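Local atomic coordinates of glucosamine--fructose-6-phosphate aminotransferase [isomerizing] (PDB entry 3TBF), a protein that probably catalyses, through this C-terminal isomerase part of the enzyme, the formation of glucosamine 6-phosphate from fructose 6-phosphate with nitrogen that comes from glutamine. Residues Tyr10-Leu15 and Thr357-Pro362; Tyr74-Tyr79 and Ala175-Val180; Glu87-Ile92 and Ala115-Ser120; Ile279-Pro284 and Leu306-Asp311. One frame throughout, in Å; residues are numbered along the deposited sequence.

Contact 1: residues Tyr10-Leu15 and Thr357-Pro362; sequences YKHYML and TDVDQP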
# COMPACT_ATOMS: atom_id res chain seq x y z
N TYR A 10 19.17 -23.64 -20.10
CA TYR A 10 18.94 -22.20 -20.05
C TYR A 10 20.19 -21.54 -19.58
O TYR A 10 20.95 -22.12 -18.90
CB TYR A 10 17.76 -21.83 -19.15
CG TYR A 10 16.47 -22.31 -19.72
CD1 TYR A 10 15.81 -21.57 -20.67
CD2 TYR A 10 15.96 -23.57 -19.40
CE1 TYR A 10 14.67 -22.00 -21.22
CE2 TYR A 10 14.79 -24.01 -19.94
CZ TYR A 10 14.16 -23.21 -20.86
OH TYR A 10 13.00 -23.57 -21.45
N LYS A 11 20.37 -20.28 -19.94
CA LYS A 11 21.56 -19.49 -19.62
C LYS A 11 21.74 -19.22 -18.13
O LYS A 11 22.86 -19.11 -17.67
CB LYS A 11 21.43 -18.15 -20.34
CG LYS A 11 22.74 -17.50 -20.76
CD LYS A 11 22.88 -17.55 -22.27
CE LYS A 11 21.79 -16.72 -22.99
NZ LYS A 11 22.00 -16.76 -24.50
N HIS A 12 20.63 -19.09 -17.40
CA HIS A 12 20.58 -18.76 -15.98
C HIS A 12 19.43 -19.51 -15.37
O HIS A 12 18.44 -19.79 -16.07
CB HIS A 12 20.31 -17.29 -15.80
CG HIS A 12 21.41 -16.42 -16.29
ND1 HIS A 12 21.44 -15.90 -17.57
CD2 HIS A 12 22.54 -16.00 -15.69
CE1 HIS A 12 22.54 -15.19 -17.73
NE2 HIS A 12 23.23 -15.23 -16.60
N TYR A 13 19.50 -19.81 -14.09
CA TYR A 13 18.38 -20.46 -13.44
C TYR A 13 17.12 -19.61 -13.48
O TYR A 13 16.01 -20.12 -13.65
CB TYR A 13 18.67 -20.80 -11.98
CG TYR A 13 19.66 -21.89 -11.79
CD1 TYR A 13 19.26 -23.22 -11.73
CD2 TYR A 13 21.00 -21.59 -11.65
CE1 TYR A 13 20.21 -24.25 -11.55
CE2 TYR A 13 21.95 -22.58 -11.48
CZ TYR A 13 21.57 -23.90 -11.41
OH TYR A 13 22.56 -24.84 -11.21
N MSE A 14 17.28 -18.31 -13.31
CA MSE A 14 16.10 -17.44 -13.33
C MSE A 14 15.32 -17.63 -14.63
O MSE A 14 14.11 -17.63 -14.62
CB MSE A 14 16.44 -15.97 -13.16
CG MSE A 14 15.19 -15.20 -13.01
SE MSE A 14 15.46 -13.35 -12.63
CE MSE A 14 13.56 -12.62 -12.84
N LEU A 15 16.02 -17.77 -15.74
CA LEU A 15 15.36 -17.88 -17.03
C LEU A 15 14.71 -19.25 -17.17
O LEU A 15 13.63 -19.37 -17.68
CB LEU A 15 16.34 -17.64 -18.17
CG LEU A 15 15.75 -17.52 -19.55
CD1 LEU A 15 14.77 -16.39 -19.58
CD2 LEU A 15 16.89 -17.33 -20.60
N THR A 357 23.98 -7.18 -13.64
CA THR A 357 23.70 -7.58 -12.25
C THR A 357 23.35 -9.06 -12.21
O THR A 357 23.21 -9.70 -13.24
CB THR A 357 22.60 -6.71 -11.56
OG1 THR A 357 21.53 -6.43 -12.46
CG2 THR A 357 23.21 -5.40 -11.02
N ASP A 358 23.30 -9.60 -11.00
CA ASP A 358 23.23 -11.05 -10.80
C ASP A 358 21.78 -11.43 -10.95
O ASP A 358 20.89 -10.76 -10.41
CB ASP A 358 23.71 -11.45 -9.38
CG ASP A 358 25.24 -11.54 -9.26
OD1 ASP A 358 25.91 -11.85 -10.28
OD2 ASP A 358 25.76 -11.29 -8.14
N VAL A 359 21.51 -12.49 -11.69
CA VAL A 359 20.13 -12.93 -11.72
C VAL A 359 19.95 -14.14 -10.84
O VAL A 359 18.89 -14.35 -10.31
CB VAL A 359 19.60 -13.10 -13.15
CG1 VAL A 359 19.42 -11.71 -13.75
CG2 VAL A 359 20.52 -13.97 -13.97
N ASP A 360 20.98 -14.93 -10.66
CA ASP A 360 20.85 -16.13 -9.86
C ASP A 360 21.40 -15.89 -8.45
O ASP A 360 22.19 -14.97 -8.22
CB ASP A 360 21.58 -17.28 -10.56
CG ASP A 360 20.82 -17.80 -11.80
OD1 ASP A 360 19.58 -17.58 -11.94
OD2 ASP A 360 21.51 -18.45 -12.64
N GLN A 361 20.95 -16.71 -7.50
CA GLN A 361 21.49 -16.70 -6.14
C GLN A 361 22.80 -17.50 -6.15
O GLN A 361 23.09 -18.24 -7.10
CB GLN A 361 20.52 -17.31 -5.13
CG GLN A 361 19.10 -16.71 -5.07
CD GLN A 361 18.12 -17.62 -4.28
OE1 GLN A 361 18.49 -18.19 -3.25
NE2 GLN A 361 16.89 -17.76 -4.76
N PRO A 362 23.62 -17.32 -5.11
CA PRO A 362 24.73 -18.22 -4.83
C PRO A 362 24.33 -19.67 -4.51
O PRO A 362 25.13 -20.59 -4.68
CB PRO A 362 25.38 -17.58 -3.60
CG PRO A 362 24.87 -16.16 -3.54
CD PRO A 362 23.88 -15.96 -4.65
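Asp360 reaches across to Tyr13 and Met14 and takes hold of the first turn of helix 13-19 with both carboxylate oxygens. The bond from CA to CB already heads toward the other segment, and chi1 of -73° sets CG beside its own backbone N, anti to the carbonyl carbon. CG then comes to 3.3 Å from Tyr13 N. One oxygen, OD1, accepts the N-H of Met14 through its syn lone pair, with 2.8 Å between Met14 N and Asp360 OD1, and also lies against Tyr13 CB. The other, OD2, is met on its syn side by the N-H of Tyr13, 18° out of the carboxylate plane, at 2.8 Å from Tyr13 N to Asp360 OD2. That same OD2 also lies at the edge of the Tyr13 ring, 3.3 Å from CD2, and 3.6 Å from His12 CB.

Beside this polar grip runs an apolar one. Val359 CG2 sits over one face of the His12 imidazole, 3.3 Å from CD2, while Val359 CB is 4.2 Å from the selenium of Met14, a selenomethionine whose extended chain carries its end away. His12 ND1 is spoken for by the hydroxyl of Tyr349 on helix 335-355, and Met14 and Val359 also lean on that helix.

His12 is the N-cap residue, and the two N-H groups that follow it are the ones bound by the Asp360 carboxylate; the helix dipole would probably favour that negative charge. A side chain from the far end of the chain bound to the leading N-H groups of a helix is a familiar way of closing a helix N terminus.

Contact 2: residues Tyr74-Tyr79 and Ala175-Val180; sequences YWIEKY and AIFTLV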
# COMPACT_ATOMS: atom_id res chain seq x y z
N TYR A 74 -9.08 -9.05 -4.83
CA TYR A 74 -10.05 -8.58 -5.81
C TYR A 74 -10.94 -9.77 -6.16
O TYR A 74 -12.18 -9.63 -6.22
CB TYR A 74 -9.35 -8.04 -7.06
CG TYR A 74 -8.74 -6.68 -6.89
CD1 TYR A 74 -7.54 -6.52 -6.24
CD2 TYR A 74 -9.34 -5.54 -7.41
CE1 TYR A 74 -6.93 -5.23 -6.06
CE2 TYR A 74 -8.76 -4.26 -7.25
CZ TYR A 74 -7.55 -4.11 -6.56
OH TYR A 74 -6.95 -2.85 -6.39
N TRP A 75 -10.33 -10.95 -6.35
CA TRP A 75 -11.04 -12.17 -6.80
C TRP A 75 -11.97 -12.64 -5.68
O TRP A 75 -13.11 -12.98 -5.93
CB TRP A 75 -10.06 -13.32 -7.09
CG TRP A 75 -9.20 -13.16 -8.24
CD1 TRP A 75 -9.48 -12.47 -9.38
CD2 TRP A 75 -7.92 -13.78 -8.45
NE1 TRP A 75 -8.44 -12.61 -10.28
CE2 TRP A 75 -7.48 -13.42 -9.74
CE3 TRP A 75 -7.12 -14.60 -7.67
CZ2 TRP A 75 -6.26 -13.84 -10.27
CZ3 TRP A 75 -5.88 -15.04 -8.21
CH2 TRP A 75 -5.48 -14.65 -9.51
N ILE A 76 -11.45 -12.66 -4.46
CA ILE A 76 -12.20 -13.18 -3.33
C ILE A 76 -13.46 -12.39 -3.04
O ILE A 76 -14.52 -12.95 -2.82
CB ILE A 76 -11.39 -13.25 -2.06
CG1 ILE A 76 -10.31 -14.32 -2.19
CG2 ILE A 76 -12.32 -13.61 -0.92
CD1 ILE A 76 -9.24 -14.26 -1.19
N GLU A 77 -13.33 -11.08 -3.01
CA GLU A 77 -14.47 -10.21 -2.81
C GLU A 77 -15.47 -10.29 -3.95
O GLU A 77 -16.65 -10.41 -3.70
CB GLU A 77 -13.96 -8.79 -2.56
CG GLU A 77 -13.22 -8.71 -1.22
CD GLU A 77 -13.43 -7.41 -0.41
OE1 GLU A 77 -14.01 -6.43 -0.96
OE2 GLU A 77 -12.99 -7.43 0.79
N LYS A 78 -14.99 -10.27 -5.18
CA LYS A 78 -15.85 -10.23 -6.33
C LYS A 78 -16.56 -11.55 -6.60
O LYS A 78 -17.75 -11.53 -6.89
CB LYS A 78 -15.02 -9.86 -7.58
CG LYS A 78 -15.80 -9.94 -8.88
CD LYS A 78 -15.05 -9.23 -10.05
CE LYS A 78 -15.85 -9.38 -11.33
NZ LYS A 78 -15.18 -8.74 -12.49
N TYR A 79 -15.83 -12.68 -6.56
CA TYR A 79 -16.36 -13.98 -6.91
C TYR A 79 -16.85 -14.79 -5.75
O TYR A 79 -17.92 -15.35 -5.83
CB TYR A 79 -15.32 -14.79 -7.68
CG TYR A 79 -15.04 -14.25 -9.04
CD1 TYR A 79 -15.89 -14.50 -10.12
CD2 TYR A 79 -13.94 -13.45 -9.27
CE1 TYR A 79 -15.63 -13.97 -11.40
CE2 TYR A 79 -13.68 -12.92 -10.53
CZ TYR A 79 -14.52 -13.19 -11.59
OH TYR A 79 -14.22 -12.67 -12.82
N ALA A 175 -6.63 -18.42 -6.82
CA ALA A 175 -7.79 -18.51 -7.72
C ALA A 175 -8.60 -19.76 -7.47
O ALA A 175 -9.82 -19.71 -7.50
CB ALA A 175 -7.37 -18.54 -9.20
N ILE A 176 -7.92 -20.88 -7.25
CA ILE A 176 -8.59 -22.13 -6.98
C ILE A 176 -9.34 -22.06 -5.63
O ILE A 176 -10.49 -22.40 -5.56
CB ILE A 176 -7.59 -23.31 -6.96
CG1 ILE A 176 -7.16 -23.63 -8.38
CG2 ILE A 176 -8.17 -24.56 -6.25
CD1 ILE A 176 -5.87 -24.43 -8.39
N PHE A 177 -8.66 -21.61 -4.59
CA PHE A 177 -9.27 -21.28 -3.31
C PHE A 177 -10.50 -20.35 -3.45
O PHE A 177 -11.53 -20.59 -2.84
CB PHE A 177 -8.20 -20.63 -2.39
CG PHE A 177 -8.75 -20.05 -1.14
CD1 PHE A 177 -9.26 -20.86 -0.17
CD2 PHE A 177 -8.74 -18.69 -0.92
CE1 PHE A 177 -9.77 -20.35 1.00
CE2 PHE A 177 -9.25 -18.17 0.26
CZ PHE A 177 -9.76 -19.01 1.22
N THR A 178 -10.40 -19.31 -4.27
CA THR A 178 -11.57 -18.46 -4.50
C THR A 178 -12.73 -19.29 -4.96
O THR A 178 -13.82 -19.12 -4.44
CB THR A 178 -11.29 -17.37 -5.52
OG1 THR A 178 -10.34 -16.47 -4.97
CG2 THR A 178 -12.51 -16.59 -5.84
N LEU A 179 -12.52 -20.20 -5.92
CA LEU A 179 -13.65 -20.97 -6.47
C LEU A 179 -14.17 -22.03 -5.48
O LEU A 179 -15.38 -22.25 -5.36
CB LEU A 179 -13.31 -21.58 -7.82
CG LEU A 179 -12.89 -20.58 -8.91
CD1 LEU A 179 -12.38 -21.29 -10.19
CD2 LEU A 179 -13.99 -19.66 -9.31
N VAL A 180 -13.29 -22.66 -4.74
CA VAL A 180 -13.73 -23.54 -3.67
C VAL A 180 -14.63 -22.86 -2.65
O VAL A 180 -15.64 -23.37 -2.28
CB VAL A 180 -12.52 -24.13 -2.93
CG1 VAL A 180 -12.98 -24.80 -1.58
CG2 VAL A 180 -11.74 -25.14 -3.87
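Chi1 of -67° turns OG1 of Thr178 beside its own backbone N and leaves CG2 anti to that N, and the two branches meet different parts of segment 74-79. OG1 lies 3.5 Å from Ile76 CG1 and near CB of Trp75. CG2 lies against the backbone, 3.7 Å from Trp75 O, and packs 3.8 Å from Tyr79 CB. Chi1 of -69° sets CG of Trp75 beside its own N; farther out, CZ3 lies 3.9 Å from Ala175 CB. On the flank of Ile76, CD1 meets the edge of the Phe177 ring at CE2, 4.2 Å away.

The two segments run nearly parallel, their axes 9.4 Å apart and inclined at 19°. Their helices, 63-80 and 165-184 of the first SIS domain, pack beside each other against the parallel sheet, Ile76 and Phe177 both touching Ile57 of strand 56-61.

No hydrogen bond crosses between the segments. Thr178 OG1 is bonded to Leu174 O within its own helix, while Trp75 NE1 and Tyr79 OH both go to Asp333, and Phe334 meets both of their rings. With every touching residue buried and the polar tips engaged by these other partners, what joins the segments is van der Waals contact, largely of carbon and in part of oxygen against carbon, with no directed bond.

Contact 3: residues Glu87-Ile92 and Ala115-Ser120; sequences EIASEI and ADTLES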
# COMPACT_ATOMS: atom_id res chain seq x y z
N GLU A 87 -2.53 -7.85 4.65
CA GLU A 87 -1.59 -7.07 5.42
C GLU A 87 -0.15 -7.57 5.40
O GLU A 87 0.11 -8.77 5.42
CB GLU A 87 -2.09 -6.92 6.85
CG GLU A 87 -1.56 -5.57 7.52
CD GLU A 87 -2.24 -5.22 8.85
OE1 GLU A 87 -3.48 -5.44 8.96
OE2 GLU A 87 -1.52 -4.71 9.76
N ILE A 88 0.78 -6.64 5.37
CA ILE A 88 2.17 -6.97 5.51
C ILE A 88 2.53 -7.57 6.88
O ILE A 88 2.22 -7.02 7.97
CB ILE A 88 3.06 -5.75 5.24
CG1 ILE A 88 2.98 -5.39 3.77
CG2 ILE A 88 4.54 -6.09 5.47
CD1 ILE A 88 2.89 -3.92 3.54
N ALA A 89 3.22 -8.70 6.82
CA ALA A 89 3.52 -9.45 8.02
C ALA A 89 4.36 -8.67 9.06
O ALA A 89 4.16 -8.84 10.23
CB ALA A 89 4.24 -10.70 7.63
N SER A 90 5.34 -7.89 8.64
CA SER A 90 6.16 -7.20 9.61
C SER A 90 5.43 -6.09 10.30
O SER A 90 5.91 -5.61 11.34
CB SER A 90 7.38 -6.63 8.95
OG SER A 90 7.04 -5.55 8.11
N GLU A 91 4.26 -5.70 9.79
CA GLU A 91 3.43 -4.70 10.48
C GLU A 91 2.37 -5.34 11.36
O GLU A 91 2.22 -4.91 12.53
CB GLU A 91 2.79 -3.75 9.50
CG GLU A 91 3.83 -2.84 8.89
CD GLU A 91 4.25 -1.72 9.88
OE1 GLU A 91 3.34 -1.22 10.55
OE2 GLU A 91 5.45 -1.36 9.99
N ILE A 92 1.63 -6.34 10.86
CA ILE A 92 0.56 -6.91 11.66
C ILE A 92 1.12 -7.62 12.86
O ILE A 92 0.48 -7.70 13.92
CB ILE A 92 -0.39 -7.84 10.87
CG1 ILE A 92 -1.67 -8.11 11.67
CG2 ILE A 92 0.26 -9.16 10.47
CD1 ILE A 92 -2.58 -9.09 10.86
N ALA A 115 10.07 -15.43 8.65
CA ALA A 115 9.97 -15.11 10.08
C ALA A 115 8.68 -14.38 10.46
O ALA A 115 7.88 -14.86 11.26
CB ALA A 115 11.16 -14.30 10.51
N ASP A 116 8.48 -13.21 9.89
CA ASP A 116 7.34 -12.39 10.26
C ASP A 116 5.97 -13.04 9.97
O ASP A 116 5.04 -12.96 10.79
CB ASP A 116 7.44 -11.04 9.55
CG ASP A 116 8.57 -10.14 10.12
OD1 ASP A 116 8.86 -10.20 11.35
OD2 ASP A 116 9.14 -9.35 9.33
N THR A 117 5.84 -13.64 8.82
CA THR A 117 4.67 -14.43 8.51
C THR A 117 4.44 -15.56 9.51
O THR A 117 3.33 -15.72 10.06
CB THR A 117 4.79 -15.04 7.11
OG1 THR A 117 5.11 -13.98 6.21
CG2 THR A 117 3.49 -15.65 6.69
N LEU A 118 5.48 -16.34 9.76
CA LEU A 118 5.40 -17.42 10.74
C LEU A 118 5.05 -16.89 12.11
O LEU A 118 4.22 -17.47 12.80
CB LEU A 118 6.72 -18.16 10.81
CG LEU A 118 6.80 -19.29 11.81
CD1 LEU A 118 5.79 -20.36 11.51
CD2 LEU A 118 8.21 -19.85 11.79
N GLU A 119 5.66 -15.80 12.54
CA GLU A 119 5.31 -15.28 13.85
C GLU A 119 3.90 -14.64 13.89
O GLU A 119 3.29 -14.60 14.94
CB GLU A 119 6.37 -14.30 14.31
CG GLU A 119 7.73 -14.94 14.53
CD GLU A 119 7.73 -15.90 15.72
OE1 GLU A 119 6.83 -15.76 16.60
OE2 GLU A 119 8.63 -16.79 15.73
N SER A 120 3.39 -14.13 12.76
CA SER A 120 1.99 -13.69 12.68
C SER A 120 1.08 -14.89 12.84
O SER A 120 0.05 -14.80 13.49
CB SER A 120 1.68 -12.97 11.37
OG SER A 120 2.38 -11.76 11.31
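Ala89 and Thr117 have the nearest CA atoms, 5.1 Å apart, and most of what passes between the segments is van der Waals contact. The methyl of Ala89 presses on the first turns of helix 115-124, 3.6 Å from Thr117 N and 3.7 Å from Asp116 CB. It also lies against Thr117 OG1, a buried hydroxyl with no hydrogen-bond partner in the model.

Oxygens resting against carbon make up a second group. Asp116 OD2 comes to 3.3 Å from Ser90 CB. Chi1 of -67° puts Ser120 OG beside its own backbone N, anti to its carbonyl carbon, and there it lies 3.5 Å from Ile92 CG2.

Hydrogen bonds run within the helix or outward. From the same position Ser120 OG donates to Asp116 O at 3.0 Å, on the face of that carbonyl opposite the one used by Ser120 N. Asp116 OD1 forms a salt bridge with Arg93, the residue just after helix 89-92. Ser90 OG, by contrast, bonds Glu264 of the second subunit.

Helix 89-92 follows strand 84-88 at the sheet edge, and helix 115-124 follows strand 103-109. The pairing is that of a SIS domain, in which the loop ahead of the latter helix typically holds a sugar phosphate, as it probably does here.

Contact 4: residues Ile279-Pro284 and Leu306-Asp311; sequences IVAVVP and LILFVD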
# COMPACT_ATOMS: atom_id res chain seq x y z
N ILE A 279 7.90 4.39 -18.48
CA ILE A 279 6.63 4.06 -17.88
C ILE A 279 6.19 2.69 -18.41
O ILE A 279 5.95 2.50 -19.58
CB ILE A 279 5.56 5.13 -18.18
CG1 ILE A 279 5.80 6.39 -17.36
CG2 ILE A 279 4.17 4.66 -17.76
CD1 ILE A 279 7.03 7.14 -17.72
N VAL A 280 6.14 1.69 -17.53
CA VAL A 280 5.73 0.36 -17.95
C VAL A 280 4.31 0.12 -17.46
O VAL A 280 4.00 0.29 -16.27
CB VAL A 280 6.65 -0.70 -17.40
CG1 VAL A 280 6.16 -2.02 -17.88
CG2 VAL A 280 8.10 -0.48 -17.84
N ALA A 281 3.42 -0.22 -18.36
CA ALA A 281 2.04 -0.39 -17.95
C ALA A 281 1.44 -1.62 -18.59
O ALA A 281 1.83 -2.06 -19.67
CB ALA A 281 1.20 0.88 -18.30
N VAL A 282 0.44 -2.13 -17.91
CA VAL A 282 -0.29 -3.30 -18.28
C VAL A 282 -1.70 -2.80 -18.60
O VAL A 282 -2.34 -2.17 -17.77
CB VAL A 282 -0.32 -4.28 -17.09
CG1 VAL A 282 -1.40 -5.34 -17.26
CG2 VAL A 282 1.12 -4.95 -16.87
N VAL A 283 -2.16 -3.05 -19.83
CA VAL A 283 -3.44 -2.56 -20.32
C VAL A 283 -4.34 -3.72 -20.74
O VAL A 283 -4.30 -4.19 -21.87
CB VAL A 283 -3.19 -1.62 -21.50
CG1 VAL A 283 -4.48 -0.96 -21.92
CG2 VAL A 283 -2.14 -0.56 -21.15
N PRO A 284 -5.16 -4.21 -19.81
CA PRO A 284 -5.98 -5.37 -20.05
C PRO A 284 -7.33 -5.11 -20.74
O PRO A 284 -7.78 -3.97 -20.92
CB PRO A 284 -6.25 -5.85 -18.63
CG PRO A 284 -6.41 -4.58 -17.86
CD PRO A 284 -5.36 -3.67 -18.46
N LEU A 306 6.38 5.44 -22.87
CA LEU A 306 5.38 4.43 -22.60
C LEU A 306 5.81 3.12 -23.24
O LEU A 306 6.10 3.08 -24.46
CB LEU A 306 4.00 4.83 -23.17
CG LEU A 306 3.03 5.71 -22.34
CD1 LEU A 306 3.80 6.84 -21.66
CD2 LEU A 306 1.86 6.29 -23.19
N ILE A 307 5.88 2.09 -22.38
CA ILE A 307 6.16 0.70 -22.75
C ILE A 307 4.99 -0.11 -22.26
O ILE A 307 4.80 -0.27 -21.03
CB ILE A 307 7.42 0.22 -22.07
CG1 ILE A 307 8.61 1.05 -22.58
CG2 ILE A 307 7.64 -1.20 -22.33
CD1 ILE A 307 9.82 0.90 -21.73
N LEU A 308 4.17 -0.58 -23.20
CA LEU A 308 2.87 -1.10 -22.86
C LEU A 308 2.70 -2.53 -23.24
O LEU A 308 2.99 -2.90 -24.36
CB LEU A 308 1.78 -0.29 -23.51
CG LEU A 308 1.83 1.24 -23.35
CD1 LEU A 308 0.75 1.81 -24.21
CD2 LEU A 308 1.70 1.70 -21.90
N PHE A 309 2.21 -3.32 -22.30
CA PHE A 309 1.83 -4.66 -22.53
C PHE A 309 0.33 -4.72 -22.47
O PHE A 309 -0.32 -4.44 -21.47
CB PHE A 309 2.42 -5.54 -21.46
CG PHE A 309 3.91 -5.55 -21.46
CD1 PHE A 309 4.62 -6.16 -22.47
CD2 PHE A 309 4.60 -4.95 -20.46
CE1 PHE A 309 6.01 -6.16 -22.47
CE2 PHE A 309 5.98 -4.96 -20.46
CZ PHE A 309 6.68 -5.57 -21.49
N VAL A 310 -0.24 -5.14 -23.56
CA VAL A 310 -1.60 -4.83 -23.91
C VAL A 310 -2.25 -6.10 -24.37
O VAL A 310 -1.61 -6.90 -24.99
CB VAL A 310 -1.51 -3.76 -25.04
CG1 VAL A 310 -2.59 -3.95 -26.12
CG2 VAL A 310 -1.38 -2.35 -24.46
N ASP A 311 -3.52 -6.32 -24.05
CA ASP A 311 -4.25 -7.49 -24.56
C ASP A 311 -4.61 -7.19 -26.01
O ASP A 311 -4.97 -6.04 -26.33
CB ASP A 311 -5.52 -7.76 -23.76
CG ASP A 311 -6.25 -9.02 -24.21
OD1 ASP A 311 -6.89 -9.03 -25.30
OD2 ASP A 311 -6.19 -10.03 -23.48
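The Phe309 ring is met at its edge, near its plane, by Val280, whose CG1 lies 3.9 Å from CE2. Ala281 O approaches the same ring obliquely, 4.1 Å from CD2. Chi1 of -62° holds CG of Phe309 beside its backbone N, and the ring goes on to touch Pro343 and Leu344 of helix 335-355. The other flat group, the carboxylate of Asp311, turns away from the strand pair: OD1 takes the N-H of Ala313 and OD2 that of Ala330.

The two strands run parallel and stitch together with five backbone hydrogen bonds. Ile307 N gives to Ile279 O at 2.8 Å, Phe309 N to Ala281 O at 2.9 Å, and Asp311 N to Val283 O at 3.1 Å. In the other direction Ala281 N and Val283 N give to the carbonyls of Ile307 and Phe309. These are the two strands of a beta-alpha-beta unit whose helix, 289-301, lies between them in the chain. They are the middle and fourth members of the five-stranded parallel sheet of the second SIS domain, ordered 2-1-3-4-5.

Val280, Val282, Ile307 and Phe309 share one face of the sheet; Val280, Val282 and Phe309 pack on helix 335-355 and Ile307 on Phe224. On the opposite face, where helix 289-301 packs, Ala281 CB meets Leu308 CD2 at 3.7 Å. Further along, the side chains of Val283 and Val310 run next to each other in the same direction, with Val283 CB 3.5 Å from Val310 CG2.

Contact 1 joins the two ends of the modelled chain, and the other three all fall inside the loop it closes. Contacts 2 and 3 belong to the first SIS domain, with centres about 23 Å apart, and are connected through the chain, helix 63-80 leading into strand 84-88. They also meet across the dimer, Tyr74 of one subunit bonding Glu91 of the other. Contact 4 builds the sheet of the second SIS domain, about 32 Å from contact 3 between centres, on the opposite side of the chain's centre. Helix 335-355 links it to contact 1, about 26 Å away between centres, since it covers Phe309 and touches His12 and Val359. By family, the loop just ahead of helix 115-124 in contact 3 probably helps bind the sugar phosphate.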